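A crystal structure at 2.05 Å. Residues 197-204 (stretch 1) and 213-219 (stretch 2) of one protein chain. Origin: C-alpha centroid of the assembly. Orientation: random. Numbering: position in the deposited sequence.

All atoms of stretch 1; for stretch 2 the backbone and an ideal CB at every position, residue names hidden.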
# COMPACT_ATOMS: atom_id res chain seq x y z
N VAL A 197 -6.22 -17.38 35.14
CA VAL A 197 -5.17 -18.01 34.35
C VAL A 197 -4.02 -17.03 34.37
O VAL A 197 -4.21 -15.84 34.63
CB VAL A 197 -5.60 -18.22 32.88
CG1 VAL A 197 -6.69 -19.27 32.80
CG2 VAL A 197 -6.09 -16.91 32.29
N ASP A 198 -2.82 -17.51 34.10
CA ASP A 198 -1.67 -16.63 34.12
C ASP A 198 -0.64 -17.10 33.10
O ASP A 198 -0.75 -18.20 32.55
CB ASP A 198 -1.06 -16.63 35.52
CG ASP A 198 0.14 -15.70 35.64
OD1 ASP A 198 0.01 -14.50 35.30
OD2 ASP A 198 1.22 -16.18 36.06
N PHE A 199 0.33 -16.24 32.82
CA PHE A 199 1.37 -16.59 31.88
C PHE A 199 2.06 -17.85 32.41
O PHE A 199 2.28 -17.99 33.61
CB PHE A 199 2.35 -15.43 31.76
CG PHE A 199 1.75 -14.20 31.15
CD1 PHE A 199 1.36 -14.20 29.81
CD2 PHE A 199 1.51 -13.06 31.92
CE1 PHE A 199 0.74 -13.09 29.25
CE2 PHE A 199 0.90 -11.94 31.36
CZ PHE A 199 0.51 -11.95 30.02
N ASP A 200 2.35 -18.77 31.50
CA ASP A 200 2.98 -20.06 31.79
C ASP A 200 1.93 -21.14 31.96
O ASP A 200 2.25 -22.33 31.96
CB ASP A 200 3.86 -20.00 33.04
CG ASP A 200 5.06 -19.10 32.86
OD1 ASP A 200 5.61 -19.09 31.74
OD2 ASP A 200 5.45 -18.42 33.83
N ASP A 201 0.67 -20.74 32.13
CA ASP A 201 -0.39 -21.73 32.24
C ASP A 201 -0.60 -22.27 30.83
O ASP A 201 -0.06 -21.74 29.85
CB ASP A 201 -1.69 -21.12 32.75
CG ASP A 201 -1.80 -21.14 34.28
OD1 ASP A 201 -1.57 -22.21 34.88
OD2 ASP A 201 -2.13 -20.09 34.87
N VAL A 202 -1.39 -23.32 30.73
CA VAL A 202 -1.71 -23.91 29.44
C VAL A 202 -3.22 -24.00 29.39
O VAL A 202 -3.86 -24.45 30.35
CB VAL A 202 -1.12 -25.33 29.30
CG1 VAL A 202 -1.68 -26.01 28.07
CG2 VAL A 202 0.40 -25.24 29.18
N VAL A 203 -3.80 -23.54 28.29
CA VAL A 203 -5.24 -23.58 28.14
C VAL A 203 -5.62 -24.34 26.89
O VAL A 203 -4.76 -24.66 26.06
CB VAL A 203 -5.84 -22.14 28.06
CG1 VAL A 203 -5.44 -21.35 29.30
CG2 VAL A 203 -5.36 -21.44 26.80
N ARG A 204 -6.90 -24.64 26.76
CA ARG A 204 -7.40 -25.36 25.61
C ARG A 204 -8.17 -24.42 24.68
O ARG A 204 -9.08 -23.69 25.10
CB ARG A 204 -8.30 -26.52 26.05
CG ARG A 204 -7.52 -27.74 26.53
CD ARG A 204 -8.45 -28.89 26.92
NE ARG A 204 -7.72 -30.14 27.18
CZ ARG A 204 -7.18 -30.91 26.24
NH1 ARG A 204 -7.27 -30.56 24.96
NH2 ARG A 204 -6.53 -32.02 26.57
N UNK A 213 -4.00 -27.48 22.62
CA UNK A 213 -3.45 -27.01 23.88
C UNK A 213 -2.59 -25.82 23.48
O UNK A 213 -1.94 -25.84 22.42
CB UNK A 213 -2.66 -28.09 24.63
N UNK A 214 -2.58 -24.77 24.29
CA UNK A 214 -1.78 -23.61 23.96
C UNK A 214 -1.24 -22.95 25.22
O UNK A 214 -1.97 -22.77 26.19
CB UNK A 214 -2.60 -22.61 23.14
N UNK A 215 0.04 -22.61 25.18
CA UNK A 215 0.69 -21.96 26.31
C UNK A 215 0.29 -20.49 26.34
O UNK A 215 0.20 -19.84 25.30
CB UNK A 215 2.21 -22.11 26.23
N UNK A 216 0.04 -19.98 27.54
CA UNK A 216 -0.31 -18.58 27.71
C UNK A 216 1.04 -17.88 27.85
O UNK A 216 1.77 -18.12 28.81
CB UNK A 216 -1.23 -18.34 28.91
N UNK A 217 1.38 -17.04 26.88
CA UNK A 217 2.67 -16.37 26.89
C UNK A 217 2.59 -14.89 26.55
O UNK A 217 1.58 -14.40 26.07
CB UNK A 217 3.61 -17.06 25.91
N UNK A 218 3.69 -14.19 26.82
CA UNK A 218 3.78 -12.76 26.55
C UNK A 218 4.27 -12.50 25.13
O UNK A 218 3.70 -11.68 24.40
CB UNK A 218 4.71 -12.08 27.56
N UNK A 219 5.34 -13.20 24.74
CA UNK A 219 5.93 -13.01 23.42
C UNK A 219 5.95 -14.29 22.58
O UNK A 219 5.98 -15.40 23.12
CB UNK A 219 7.36 -12.47 23.57

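Residues 213-216 run antiparallel to the strand 202-204.

Position 213 pairs with Arg-204 without hydrogen bonds, its CB on the sheet face of Val-202 and Arg-204. The ideal CB of 213 is 4.1 Å from Val-202 CG1, and the Arg-204 guanidinium lies farther out on this face. An acidic residue would answer the charge; a polar or long aliphatic chain would also fit. Lys-213 is extended through CE and bends at the last torsion, chi4 in p; CE lies over one face of the guanidinium, but the contact ends with like charges close together, Lys-213 NZ standing 3.1 Å from Arg-204 NH2.

At position 214 the CB turns to the other face, that of Val-203. The backbone is paired in both directions: N of 214 donates to Val-203 O (2.8 Å), and Val-203 N donates to O of 214 (2.9 Å). With phi/psi of -146/135, any strand residue is possible, and Val-203 favours an apolar one. It is Ala-214, whose lone methyl adds little beyond the backbone pairing.

Position 215 pairs with Val-202 and returns to its face. The ideal CB of 215 is 4.7 Å from Val-202 CG2 and 4.3 Å from Asp-201 O, which sets few demands; small, polar or beta-branched residues would be plausible. Ala-215 makes its closest contact through the backbone, its CA lying 3.6 Å from Asp-201 O.

Position 216 is the most constrained. The ideal CB of 216 points toward stretch 1, 3.7 Å from both Asp-198 O and Asp-201 O, where the type II turn from Asp-198 to Asp-201 meets the strand. N of 216 donates to Asp-201 O (2.9 Å), and O of 216 accepts from Asp-200 N (2.8 Å), so the main chain clasps the turn. Phe-199 and Val-203 offer apolar surface, suiting valine, isoleucine or leucine. Val-216, with chi1 in t, reaches both: CG1 lies 4.0 Å from Phe-199 CD1, and CG2 lies 3.7 Å from Val-203 CG1.

At 217 the CB points away, so stretch 1 hardly discriminates between side chains. Ala-217 makes its contact through the backbone, its O lying 3.5 Å from Phe-199 CE1 at the ring edge.

Position 218 points sideways, its ideal CB 4.4 Å from Phe-199 CE1. A chain with methylenes, such as lysine, arginine, glutamine or methionine, could cover the ring. Lys-218 does so: CG sits 3.7 Å from the ring centroid of Phe-199, a CH-pi contact over the face.

Position 219 is out of reach of stretch 1; it is Ala-219.

Stretch 2 (213-219) KAAVAKA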
# COMPACT_ATOMS: atom_id res chain seq x y z
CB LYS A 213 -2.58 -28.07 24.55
CG LYS A 213 -3.35 -29.18 25.25
CD LYS A 213 -2.43 -29.94 26.19
CE LYS A 213 -3.15 -31.10 26.86
NZ LYS A 213 -3.55 -32.12 25.85
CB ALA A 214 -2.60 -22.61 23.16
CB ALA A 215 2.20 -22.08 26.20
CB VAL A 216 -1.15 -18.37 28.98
CG1 VAL A 216 -1.48 -16.90 29.16
CG2 VAL A 216 -2.42 -19.20 28.90
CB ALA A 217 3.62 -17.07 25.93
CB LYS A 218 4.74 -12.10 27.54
CG LYS A 218 4.29 -12.15 28.99
CD LYS A 218 5.34 -11.50 29.88
CE LYS A 218 4.92 -11.52 31.34
NZ LYS A 218 5.99 -10.96 32.22
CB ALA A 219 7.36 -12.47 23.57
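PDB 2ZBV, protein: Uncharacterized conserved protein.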